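Local coordinates for protein DMATS type aromatic prenyltransferase (Micromonospora olivasterospora, PDB 6ZRY) that binds tryptophan and, as a DMATS-type enzyme, probably transfers a dimethylallyl group to carbon 6 of the tryptophan indole ring, at residues Phe120-Pro125 with Pro151-Val156; Ala33-Pro38 with Gly79-Ser84; Ala106-Ser111 with Val200-Gly205. One frame throughout, in Å; residues are numbered along the deposited sequence.

Contact 1. Residues Phe120-Pro125 with Pro151-Val156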
ATOM      1  N   PHE A 120      -8.438 -12.182  13.661  1.00 27.70           N
ATOM      2  CA  PHE A 120      -7.261 -12.417  12.792  1.00 27.93           C
ATOM      3  C   PHE A 120      -6.273 -13.375  13.462  1.00 29.31           C
ATOM      4  O   PHE A 120      -5.491 -13.943  12.749  1.00 30.30           O
ATOM      5  CB  PHE A 120      -6.590 -11.093  12.389  1.00 26.21           C
ATOM      6  CG  PHE A 120      -7.475 -10.191  11.548  1.00 25.19           C
ATOM      7  CD1 PHE A 120      -8.447  -9.397  12.145  1.00 24.25           C
ATOM      8  CD2 PHE A 120      -7.317 -10.117  10.167  1.00 24.23           C
ATOM      9  CE1 PHE A 120      -9.250  -8.559  11.390  1.00 23.87           C
ATOM     10  CE2 PHE A 120      -8.132  -9.284   9.405  1.00 23.94           C
ATOM     11  CZ  PHE A 120      -9.094  -8.502  10.014  1.00 23.71           C
ATOM     12  N   ALA A 121      -6.312 -13.532  14.783  1.00 31.23           N
ATOM     13  CA  ALA A 121      -5.267 -14.263  15.535  1.00 31.76           C
ATOM     14  C   ALA A 121      -5.328 -15.735  15.157  1.00 32.84           C
ATOM     15  O   ALA A 121      -6.427 -16.319  15.162  1.00 33.83           O
ATOM     16  CB  ALA A 121      -5.424 -14.065  17.028  1.00 32.66           C
ATOM     17  N   THR A 122      -4.177 -16.310  14.836  1.00 35.19           N
ATOM     18  CA  THR A 122      -4.034 -17.731  14.456  1.00 35.44           C
ATOM     19  C   THR A 122      -2.571 -18.111  14.589  1.00 37.80           C
ATOM     20  O   THR A 122      -1.695 -17.259  14.292  1.00 35.51           O
ATOM     21  CB  THR A 122      -4.575 -18.010  13.051  1.00 35.19           C
ATOM     22  OG1 THR A 122      -4.367 -19.399  12.777  1.00 34.91           O
ATOM     23  CG2 THR A 122      -3.923 -17.164  11.976  1.00 33.61           C
ATOM     24  N   ASP A 123      -2.327 -19.328  15.074  1.00 40.54           N
ATOM     25  CA  ASP A 123      -0.972 -19.888  15.273  1.00 42.81           C
ATOM     26  C   ASP A 123      -0.372 -20.276  13.931  1.00 41.23           C
ATOM     27  O   ASP A 123       0.854 -20.338  13.857  1.00 42.06           O
ATOM     28  CB  ASP A 123      -1.005 -21.094  16.210  1.00 46.43           C
ATOM     29  CG  ASP A 123      -0.788 -20.691  17.646  1.00 50.39           C
ATOM     30  OD1 ASP A 123      -0.326 -19.529  17.861  1.00 52.17           O
ATOM     31  OD2 ASP A 123      -1.058 -21.529  18.538  1.00 53.79           O
ATOM     32  N   ASP A 124      -1.212 -20.520  12.927  1.00 39.75           N
ATOM     33  CA  ASP A 124      -0.794 -20.968  11.582  1.00 39.08           C
ATOM     34  C   ASP A 124      -1.257 -19.952  10.530  1.00 34.00           C
ATOM     35  O   ASP A 124      -2.095 -20.269   9.698  1.00 30.95           O
ATOM     36  CB  ASP A 124      -1.350 -22.365  11.329  1.00 41.49           C
ATOM     37  CG  ASP A 124      -0.332 -23.295  10.716  1.00 44.77           C
ATOM     38  OD1 ASP A 124      -0.203 -24.421  11.221  1.00 47.75           O
ATOM     39  OD2 ASP A 124       0.353 -22.870   9.761  1.00 48.05           O
ATOM     40  N   PRO A 125      -0.721 -18.708  10.523  1.00 32.06           N
ATOM     41  CA  PRO A 125      -1.142 -17.700   9.545  1.00 30.55           C
ATOM     42  C   PRO A 125      -0.886 -18.193   8.117  1.00 30.23           C
ATOM     43  O   PRO A 125       0.189 -18.771   7.884  1.00 30.18           O
ATOM     44  CB  PRO A 125      -0.289 -16.470   9.861  1.00 29.87           C
ATOM     45  CG  PRO A 125       0.899 -17.034  10.618  1.00 31.15           C
ATOM     46  CD  PRO A 125       0.355 -18.217  11.391  1.00 31.83           C
ATOM     47  N   PRO A 151      -6.774 -10.302   5.266  1.00 18.06           N
ATOM     48  CA  PRO A 151      -8.084 -10.925   5.440  1.00 18.54           C
ATOM     49  C   PRO A 151      -8.033 -12.432   5.197  1.00 19.38           C
ATOM     50  O   PRO A 151      -8.930 -13.133   5.642  1.00 19.50           O
ATOM     51  CB  PRO A 151      -8.943 -10.262   4.357  1.00 18.37           C
ATOM     52  CG  PRO A 151      -8.237  -8.962   4.091  1.00 18.58           C
ATOM     53  CD  PRO A 151      -6.781  -9.350   4.150  1.00 17.78           C
ATOM     54  N   GLU A 152      -7.027 -12.893   4.482  1.00 19.58           N
ATOM     55  CA  GLU A 152      -6.903 -14.320   4.080  1.00 21.02           C
ATOM     56  C   GLU A 152      -5.995 -15.092   5.052  1.00 21.09           C
ATOM     57  O   GLU A 152      -5.561 -16.213   4.702  1.00 21.47           O
ATOM     58  CB  GLU A 152      -6.386 -14.396   2.648  1.00 21.32           C
ATOM     59  CG  GLU A 152      -7.352 -13.794   1.638  1.00 22.29           C
ATOM     60  CD  GLU A 152      -6.827 -13.812   0.198  1.00 23.55           C
ATOM     61  OE1 GLU A 152      -7.629 -13.697  -0.708  1.00 24.30           O
ATOM     62  OE2 GLU A 152      -5.616 -13.965   0.012  1.00 23.33           O
ATOM     63  N   VAL A 153      -5.713 -14.539   6.219  1.00 21.34           N
ATOM     64  CA  VAL A 153      -4.723 -15.119   7.171  1.00 22.07           C
ATOM     65  C   VAL A 153      -5.225 -16.476   7.703  1.00 23.48           C
ATOM     66  O   VAL A 153      -4.385 -17.294   8.064  1.00 23.02           O
ATOM     67  CB  VAL A 153      -4.415 -14.152   8.312  1.00 22.25           C
ATOM     68  CG1 VAL A 153      -5.578 -14.042   9.286  1.00 22.29           C
ATOM     69  CG2 VAL A 153      -3.121 -14.527   9.029  1.00 22.13           C
ATOM     70  N   LYS A 154      -6.536 -16.690   7.769  1.00 24.78           N
ATOM     71  CA  LYS A 154      -7.122 -18.001   8.174  1.00 27.30           C
ATOM     72  C   LYS A 154      -7.575 -18.764   6.923  1.00 27.70           C
ATOM     73  O   LYS A 154      -8.393 -19.684   7.053  1.00 28.60           O
ATOM     74  CB  LYS A 154      -8.262 -17.773   9.166  1.00 28.88           C
ATOM     75  CG  LYS A 154      -7.830 -17.151  10.477  1.00 30.23           C
ATOM     76  CD  LYS A 154      -8.912 -17.171  11.507  1.00 32.52           C
ATOM     77  CE  LYS A 154      -8.402 -16.881  12.902  1.00 34.54           C
ATOM     78  NZ  LYS A 154      -9.507 -16.857  13.899  1.00 36.08           N
ATOM     79  N   GLY A 155      -7.037 -18.394   5.748  1.00 27.81           N
ATOM     80  CA  GLY A 155      -7.331 -19.018   4.450  1.00 27.64           C
ATOM     81  C   GLY A 155      -8.277 -18.160   3.613  1.00 27.82           C
ATOM     82  O   GLY A 155      -9.021 -17.366   4.180  1.00 26.98           O
ATOM     83  N   VAL A 156      -8.255 -18.345   2.302  1.00 27.50           N
ATOM     84  CA  VAL A 156      -9.046 -17.531   1.349  1.00 28.30           C
ATOM     85  C   VAL A 156     -10.551 -17.782   1.594  1.00 29.03           C
ATOM     86  O   VAL A 156     -11.313 -16.835   1.532  1.00 29.08           O
ATOM     87  CB  VAL A 156      -8.608 -17.813  -0.103  1.00 28.55           C
ATOM     88  CG1 VAL A 156      -9.391 -16.972  -1.095  1.00 28.55           C
ATOM     89  CG2 VAL A 156      -7.108 -17.577  -0.295  1.00 28.57           C
TER

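Contact 2. Residues Ala33-Pro38 with Gly79-Ser84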
ATOM      1  N   ALA A  33      14.250   2.586  10.764  1.00 18.59           N
ATOM      2  CA  ALA A  33      15.189   1.692  11.472  1.00 18.72           C
ATOM      3  C   ALA A  33      14.418   0.706  12.345  1.00 18.39           C
ATOM      4  O   ALA A  33      14.756  -0.472  12.325  1.00 17.84           O
ATOM      5  CB  ALA A  33      16.196   2.502  12.285  1.00 20.08           C
ATOM      6  N   GLY A  34      13.405   1.167  13.083  1.00 18.43           N
ATOM      7  CA  GLY A  34      12.539   0.297  13.916  1.00 18.24           C
ATOM      8  C   GLY A  34      11.812  -0.721  13.065  1.00 17.45           C
ATOM      9  O   GLY A  34      11.796  -1.904  13.412  1.00 17.31           O
ATOM     10  N   LEU A  35      11.212  -0.274  11.965  1.00 17.08           N
ATOM     11  CA  LEU A  35      10.399  -1.142  11.092  1.00 16.51           C
ATOM     12  C   LEU A  35      11.308  -2.225  10.501  1.00 15.96           C
ATOM     13  O   LEU A  35      10.893  -3.401  10.428  1.00 15.50           O
ATOM     14  CB  LEU A  35       9.756  -0.277   9.990  1.00 16.56           C
ATOM     15  CG  LEU A  35       8.896  -1.038   9.010  1.00 17.01           C
ATOM     16  CD1 LEU A  35       7.841  -1.857   9.732  1.00 17.65           C
ATOM     17  CD2 LEU A  35       8.259  -0.098   8.014  1.00 17.29           C
ATOM     18  N   LEU A  36      12.522  -1.872  10.100  1.00 16.01           N
ATOM     19  CA  LEU A  36      13.440  -2.850   9.464  1.00 16.50           C
ATOM     20  C   LEU A  36      13.848  -3.952  10.463  1.00 16.75           C
ATOM     21  O   LEU A  36      14.085  -5.118  10.021  1.00 16.41           O
ATOM     22  CB  LEU A  36      14.631  -2.093   8.902  1.00 16.95           C
ATOM     23  CG  LEU A  36      14.353  -1.337   7.601  1.00 16.88           C
ATOM     24  CD1 LEU A  36      15.531  -0.464   7.220  1.00 17.48           C
ATOM     25  CD2 LEU A  36      14.047  -2.318   6.484  1.00 17.14           C
ATOM     26  N   GLY A  37      13.951  -3.633  11.747  1.00 17.98           N
ATOM     27  CA  GLY A  37      14.427  -4.588  12.766  1.00 18.02           C
ATOM     28  C   GLY A  37      15.712  -5.263  12.299  1.00 18.08           C
ATOM     29  O   GLY A  37      16.664  -4.572  11.906  1.00 17.66           O
ATOM     30  N   PRO A  38      15.773  -6.623  12.250  1.00 18.54           N
ATOM     31  CA  PRO A  38      17.027  -7.332  11.979  1.00 18.70           C
ATOM     32  C   PRO A  38      17.523  -7.229  10.525  1.00 18.45           C
ATOM     33  O   PRO A  38      18.634  -7.566  10.256  1.00 18.35           O
ATOM     34  CB  PRO A  38      16.669  -8.778  12.333  1.00 19.20           C
ATOM     35  CG  PRO A  38      15.203  -8.874  12.013  1.00 18.97           C
ATOM     36  CD  PRO A  38      14.632  -7.535  12.386  1.00 18.60           C
ATOM     37  N   GLY A  79       5.702  -1.518   5.005  1.00 16.01           N
ATOM     38  CA  GLY A  79       6.626  -2.646   5.156  1.00 15.62           C
ATOM     39  C   GLY A  79       6.349  -3.490   6.358  1.00 16.08           C
ATOM     40  O   GLY A  79       5.237  -3.401   6.929  1.00 15.72           O
ATOM     41  N   GLU A  80       7.319  -4.342   6.698  1.00 15.99           N
ATOM     42  CA  GLU A  80       7.169  -5.306   7.783  1.00 16.32           C
ATOM     43  C   GLU A  80       8.525  -5.496   8.459  1.00 16.36           C
ATOM     44  O   GLU A  80       9.561  -5.261   7.828  1.00 15.99           O
ATOM     45  CB  GLU A  80       6.563  -6.631   7.288  1.00 16.67           C
ATOM     46  CG  GLU A  80       7.406  -7.372   6.275  1.00 16.53           C
ATOM     47  CD  GLU A  80       6.796  -8.677   5.794  1.00 17.48           C
ATOM     48  OE1 GLU A  80       5.925  -9.240   6.499  1.00 17.91           O
ATOM     49  OE2 GLU A  80       7.185  -9.130   4.706  1.00 19.08           O
ATOM     50  N   THR A  81       8.465  -5.920   9.700  1.00 16.55           N
ATOM     51  CA  THR A  81       9.617  -6.297  10.537  1.00 17.19           C
ATOM     52  C   THR A  81       9.730  -7.812  10.513  1.00 18.75           C
ATOM     53  O   THR A  81       8.814  -8.494  11.008  1.00 19.28           O
ATOM     54  CB  THR A  81       9.479  -5.806  11.970  1.00 17.22           C
ATOM     55  OG1 THR A  81       8.960  -4.463  12.022  1.00 16.71           O
ATOM     56  CG2 THR A  81      10.811  -5.869  12.692  1.00 16.91           C
ATOM     57  N   LEU A  82      10.824  -8.329   9.976  1.00 19.72           N
ATOM     58  CA  LEU A  82      11.008  -9.776   9.874  1.00 21.77           C
ATOM     59  C   LEU A  82      11.350 -10.332  11.283  1.00 24.69           C
ATOM     60  O   LEU A  82      11.929  -9.588  12.092  1.00 24.34           O
ATOM     61  CB  LEU A  82      12.090 -10.069   8.844  1.00 21.64           C
ATOM     62  CG  LEU A  82      11.741  -9.687   7.398  1.00 21.35           C
ATOM     63  CD1 LEU A  82      12.802 -10.211   6.446  1.00 21.48           C
ATOM     64  CD2 LEU A  82      10.363 -10.207   6.969  1.00 21.92           C
ATOM     65  N   GLY A  83      10.923 -11.563  11.567  1.00 27.56           N
ATOM     66  CA  GLY A  83      11.192 -12.248  12.847  1.00 30.56           C
ATOM     67  C   GLY A  83      12.615 -12.787  12.920  1.00 34.01           C
ATOM     68  O   GLY A  83      13.358 -12.701  11.891  1.00 32.30           O
ATOM     69  N   SER A  84      12.987 -13.338  14.100  1.00 40.38           N
ATOM     70  CA  SER A  84      14.389 -13.667  14.472  1.00 44.57           C
ATOM     71  C   SER A  84      14.888 -14.817  13.606  1.00 47.14           C
ATOM     72  O   SER A  84      15.891 -14.653  12.915  1.00 50.97           O
ATOM     73  CB  SER A  84      14.575 -13.925  15.953  1.00 47.68           C
ATOM     74  OG  SER A  84      15.752 -13.269  16.413  1.00 48.86           O
TER
HETATM   75  O   HOH W   1      12.185  -6.187   8.281  1.00 15.05           O

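Contact 3. Residues Ala106-Ser111 with Val200-Gly205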
ATOM      1  N   ALA A 106       3.830   7.160  21.557  1.00 34.43           N
ATOM      2  CA  ALA A 106       3.058   8.327  21.055  1.00 35.51           C
ATOM      3  C   ALA A 106       1.783   8.545  21.884  1.00 36.02           C
ATOM      4  O   ALA A 106       1.076   9.509  21.599  1.00 37.85           O
ATOM      5  CB  ALA A 106       2.739   8.145  19.581  1.00 34.31           C
ATOM      6  N   GLY A 107       1.509   7.685  22.871  1.00 36.04           N
ATOM      7  CA  GLY A 107       0.307   7.759  23.718  1.00 35.70           C
ATOM      8  C   GLY A 107      -0.959   7.518  22.904  1.00 35.84           C
ATOM      9  O   GLY A 107      -1.959   8.230  23.131  1.00 36.11           O
ATOM     10  N   LEU A 108      -0.936   6.555  21.975  1.00 34.22           N
ATOM     11  CA  LEU A 108      -2.119   6.259  21.110  1.00 34.47           C
ATOM     12  C   LEU A 108      -3.034   5.273  21.827  1.00 34.81           C
ATOM     13  O   LEU A 108      -2.541   4.464  22.592  1.00 35.96           O
ATOM     14  CB  LEU A 108      -1.657   5.687  19.769  1.00 33.68           C
ATOM     15  CG  LEU A 108      -0.584   6.490  19.042  1.00 34.00           C
ATOM     16  CD1 LEU A 108      -0.317   5.911  17.664  1.00 33.87           C
ATOM     17  CD2 LEU A 108      -0.972   7.953  18.936  1.00 34.63           C
ATOM     18  N   SER A 109      -4.329   5.372  21.589  1.00 34.85           N
ATOM     19  CA  SER A 109      -5.330   4.367  22.001  1.00 35.08           C
ATOM     20  C   SER A 109      -5.581   3.439  20.821  1.00 33.19           C
ATOM     21  O   SER A 109      -5.753   3.945  19.706  1.00 32.71           O
ATOM     22  CB  SER A 109      -6.592   5.037  22.489  1.00 37.64           C
ATOM     23  OG  SER A 109      -6.813   6.252  21.788  1.00 39.48           O
ATOM     24  N   THR A 110      -5.566   2.138  21.055  1.00 32.17           N
ATOM     25  CA  THR A 110      -5.649   1.095  19.994  1.00 31.95           C
ATOM     26  C   THR A 110      -6.839   0.173  20.251  1.00 30.59           C
ATOM     27  O   THR A 110      -6.808  -0.972  19.773  1.00 30.56           O
ATOM     28  CB  THR A 110      -4.348   0.291  19.953  1.00 32.14           C
ATOM     29  OG1 THR A 110      -4.240  -0.356  21.225  1.00 33.54           O
ATOM     30  CG2 THR A 110      -3.140   1.159  19.671  1.00 31.90           C
ATOM     31  N   SER A 111      -7.855   0.664  20.954  1.00 30.74           N
ATOM     32  CA  SER A 111      -9.019  -0.132  21.403  1.00 31.08           C
ATOM     33  C   SER A 111      -9.774  -0.687  20.185  1.00 30.09           C
ATOM     34  O   SER A 111     -10.180  -1.831  20.249  1.00 31.16           O
ATOM     35  CB  SER A 111      -9.931   0.676  22.284  1.00 31.98           C
ATOM     36  OG  SER A 111     -10.673   1.575  21.495  1.00 33.33           O
ATOM     37  N   VAL A 200      -6.541  -0.206   8.959  1.00 19.76           N
ATOM     38  CA  VAL A 200      -7.099   0.733   9.973  1.00 21.04           C
ATOM     39  C   VAL A 200      -5.987   1.628  10.505  1.00 22.46           C
ATOM     40  O   VAL A 200      -4.790   1.221  10.465  1.00 22.48           O
ATOM     41  CB  VAL A 200      -7.774  -0.039  11.117  1.00 21.74           C
ATOM     42  CG1 VAL A 200      -8.967  -0.856  10.625  1.00 21.99           C
ATOM     43  CG2 VAL A 200      -6.782  -0.913  11.844  1.00 22.13           C
ATOM     44  N   ASP A 201      -6.350   2.805  10.998  1.00 23.91           N
ATOM     45  CA  ASP A 201      -5.390   3.644  11.759  1.00 25.56           C
ATOM     46  C   ASP A 201      -5.013   2.859  13.021  1.00 25.77           C
ATOM     47  O   ASP A 201      -5.907   2.147  13.596  1.00 25.31           O
ATOM     48  CB  ASP A 201      -5.988   5.005  12.123  1.00 27.80           C
ATOM     49  CG  ASP A 201      -6.413   5.865  10.940  1.00 29.24           C
ATOM     50  OD1 ASP A 201      -5.802   5.757   9.882  1.00 31.17           O
ATOM     51  OD2 ASP A 201      -7.341   6.636  11.105  1.00 32.26           O
ATOM     52  N   LEU A 202      -3.764   2.944  13.452  1.00 25.50           N
ATOM     53  CA  LEU A 202      -3.328   2.378  14.744  1.00 26.23           C
ATOM     54  C   LEU A 202      -4.119   3.083  15.852  1.00 27.18           C
ATOM     55  O   LEU A 202      -4.624   2.408  16.754  1.00 27.07           O
ATOM     56  CB  LEU A 202      -1.824   2.615  14.897  1.00 26.03           C
ATOM     57  CG  LEU A 202      -1.202   2.066  16.175  1.00 26.56           C
ATOM     58  CD1 LEU A 202      -1.414   0.570  16.292  1.00 26.52           C
ATOM     59  CD2 LEU A 202       0.270   2.389  16.237  1.00 26.87           C
ATOM     60  N   HIS A 203      -4.238   4.400  15.738  1.00 28.50           N
ATOM     61  CA  HIS A 203      -4.874   5.279  16.744  1.00 30.80           C
ATOM     62  C   HIS A 203      -6.392   5.279  16.530  1.00 30.55           C
ATOM     63  O   HIS A 203      -6.825   5.574  15.402  1.00 30.15           O
ATOM     64  CB  HIS A 203      -4.288   6.689  16.648  1.00 32.45           C
ATOM     65  CG  HIS A 203      -4.833   7.632  17.657  1.00 34.71           C
ATOM     66  ND1 HIS A 203      -4.941   7.295  18.987  1.00 36.44           N
ATOM     67  CD2 HIS A 203      -5.295   8.901  17.542  1.00 36.56           C
ATOM     68  CE1 HIS A 203      -5.464   8.314  19.654  1.00 37.99           C
ATOM     69  NE2 HIS A 203      -5.685   9.310  18.788  1.00 37.98           N
ATOM     70  N   ASP A 204      -7.162   4.985  17.570  1.00 31.67           N
ATOM     71  CA  ASP A 204      -8.634   5.210  17.570  1.00 32.76           C
ATOM     72  C   ASP A 204      -8.907   6.654  17.141  1.00 33.87           C
ATOM     73  O   ASP A 204      -8.470   7.560  17.838  1.00 36.13           O
ATOM     74  CB  ASP A 204      -9.254   4.989  18.951  1.00 32.75           C
ATOM     75  CG  ASP A 204      -9.095   3.588  19.492  1.00 32.85           C
ATOM     76  OD1 ASP A 204      -8.922   2.656  18.678  1.00 31.86           O
ATOM     77  OD2 ASP A 204      -9.157   3.437  20.729  1.00 33.33           O
ATOM     78  N   GLY A 205      -9.613   6.850  16.038  1.00 35.18           N
ATOM     79  CA  GLY A 205     -10.127   8.171  15.628  1.00 36.42           C
ATOM     80  C   GLY A 205     -11.486   8.453  16.279  1.00 36.74           C
ATOM     81  O   GLY A 205     -11.995   7.625  17.035  1.00 35.99           O
TER

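Contact 1. Residues Phe120-Pro125 with Pro151-Val156
A largely apolar loop-to-loop contact joins two connections of the ABBA barrel: residues F120-P125, leading from helix 117-120 to strand 131-138, and P151-V156, between strand 141-149 and helix 159-170. The second loop folds into a type I beta turn from E152 to G155, so V153 and K154 stand at its corners and do most of the touching from this side. V153 is the wedge. Its two methyls part company: CG2, anti to the backbone N, meets P125 CB at 3.5 Å, whereas CG1 comes to 3.5 Å from F120 O. T122 slides past V153 in the opposite direction, with its CG2 4.0 Å from V153 CG2. At the F120 end, P151 CA meets the F120 ring obliquely, 4.3 Å from CE2, while F198 and helix 159-170 flank the same ring. V153 is also tied by its backbone to Q126, and between the segments P125 CA makes a CA-H...O contact of 3.6 Å with V153 O. K154 runs fully extended beyond CG along the first loop; its ammonium reaches the L119 carbonyl in a weak hydrogen bond, and on the way its CE passes 3.1 Å from A121 O.

Contact 2. Residues Ala33-Pro38 with Gly79-Ser84
One water is the best-held polar atom here, gripped by three hydrogen bonds: it donates to L36 O and to E80 O, each 2.8 Å from its oxygen, and accepts from L82 N at 3.1 Å. The bridge lies where helix 26-36 of the ABBA barrel ends against the loop that follows strand 71-79, and it gives a partner to a carbonyl of the last helical turn. A direct bond lies alongside. T81 OG1, anti to its own carbonyl carbon, donates to L35 O at 2.7 Å, arriving in the carbonyl plane on a lone pair with a C=O...O angle of 125°. The same torsion sets T81 CG2 anti to the backbone N, so that the methyl faces the helix terminus, 3.8 Å from G37 CA. There G37 breaks the helix with a positive phi of 48°, and its bare CA lets the threonine methyl come close. L35 crosses T81 obliquely and puts CD1 3.6 Å from T81 OG1, while its isobutyl group also packs on C133 and L135 of strand 131-138 and on V61. T81 has a second tie, its N-H going to the T95 hydroxyl on helix 88-106. The CB of E80 points away from the helix; the carboxylate bonds to S52, and the chain touches V54 and W132, two residues lining the tryptophan pocket, which is consistent with a second-shell place for E80. Past the turn, P38 crosses T81 at about a right angle and rests its ring on the loop, CG lying 3.4 Å from L82 O.

Contact 3. Residues Ala106-Ser111 with Val200-Gly205
The carboxylate of D204 takes two bonds from S111 on one oxygen: S111 OG donates to OD2 at a short 2.5 Å, coming from above the carboxylate plane, and S111 N adds a weak bond to the same OD2 at 3.1 Å. With chi1 at 75°, S111 OG is tucked back over its own backbone, bringing hydroxyl and N-H to bear on a single acceptor. Since D204 OD1 also receives the N-H of R112, the carboxylate meets the start of helix 111-114, where the positive end of the helix would tend to stabilise its charge; T110, at the N-cap position, instead turns its hydroxyl to D114. Next comes a nearly straight backbone bond, D204 N to S109 O, 2.8 Å and 171°. S109 N then approaches H203 ND1 at the ring edge, in plane, at 3.3 Å, so ND1 serves as acceptor and the proton of a neutral ring would probably lie on NE2. These bonds bind the loop after barrel strand 193-201 to the connection between helices 88-106 and 111-114, which opens with a Schellman motif at G107. Outward, L108 lays CD2 over one face of the H203 imidazole, 4.1 Å from H203 CG, while its CD1 crosses to L202 CD2 at 3.8 Å. On the other branch, the L202 and T110 side chains lie side by side, pointing the same way, with L202 CD1 3.8 Å from T110 CG2.

In the fold
Along the chain, contact 2 closes first, and contact 1 is then nested inside the loop closed by contact 3. Their centres form a nearly even triangle, 21 Å between contacts 1 and 2, 23 Å between 1 and 3, and 21 Å between 2 and 3; none touches another, the nearest atoms lying about 8 to 11 Å apart. Helix 88-106 is common to all three: P125 packs on its start, T81 on its middle and T110 near its end. Contacts 1 and 3 join loop to loop, contact 2 a helix end to a loop, so the shared helix is tied to the barrel's connections at three levels. The side chain of P151 in contact 1 lies about 11 Å, and G79 of contact 2 about 9 Å, from the bound tryptophan.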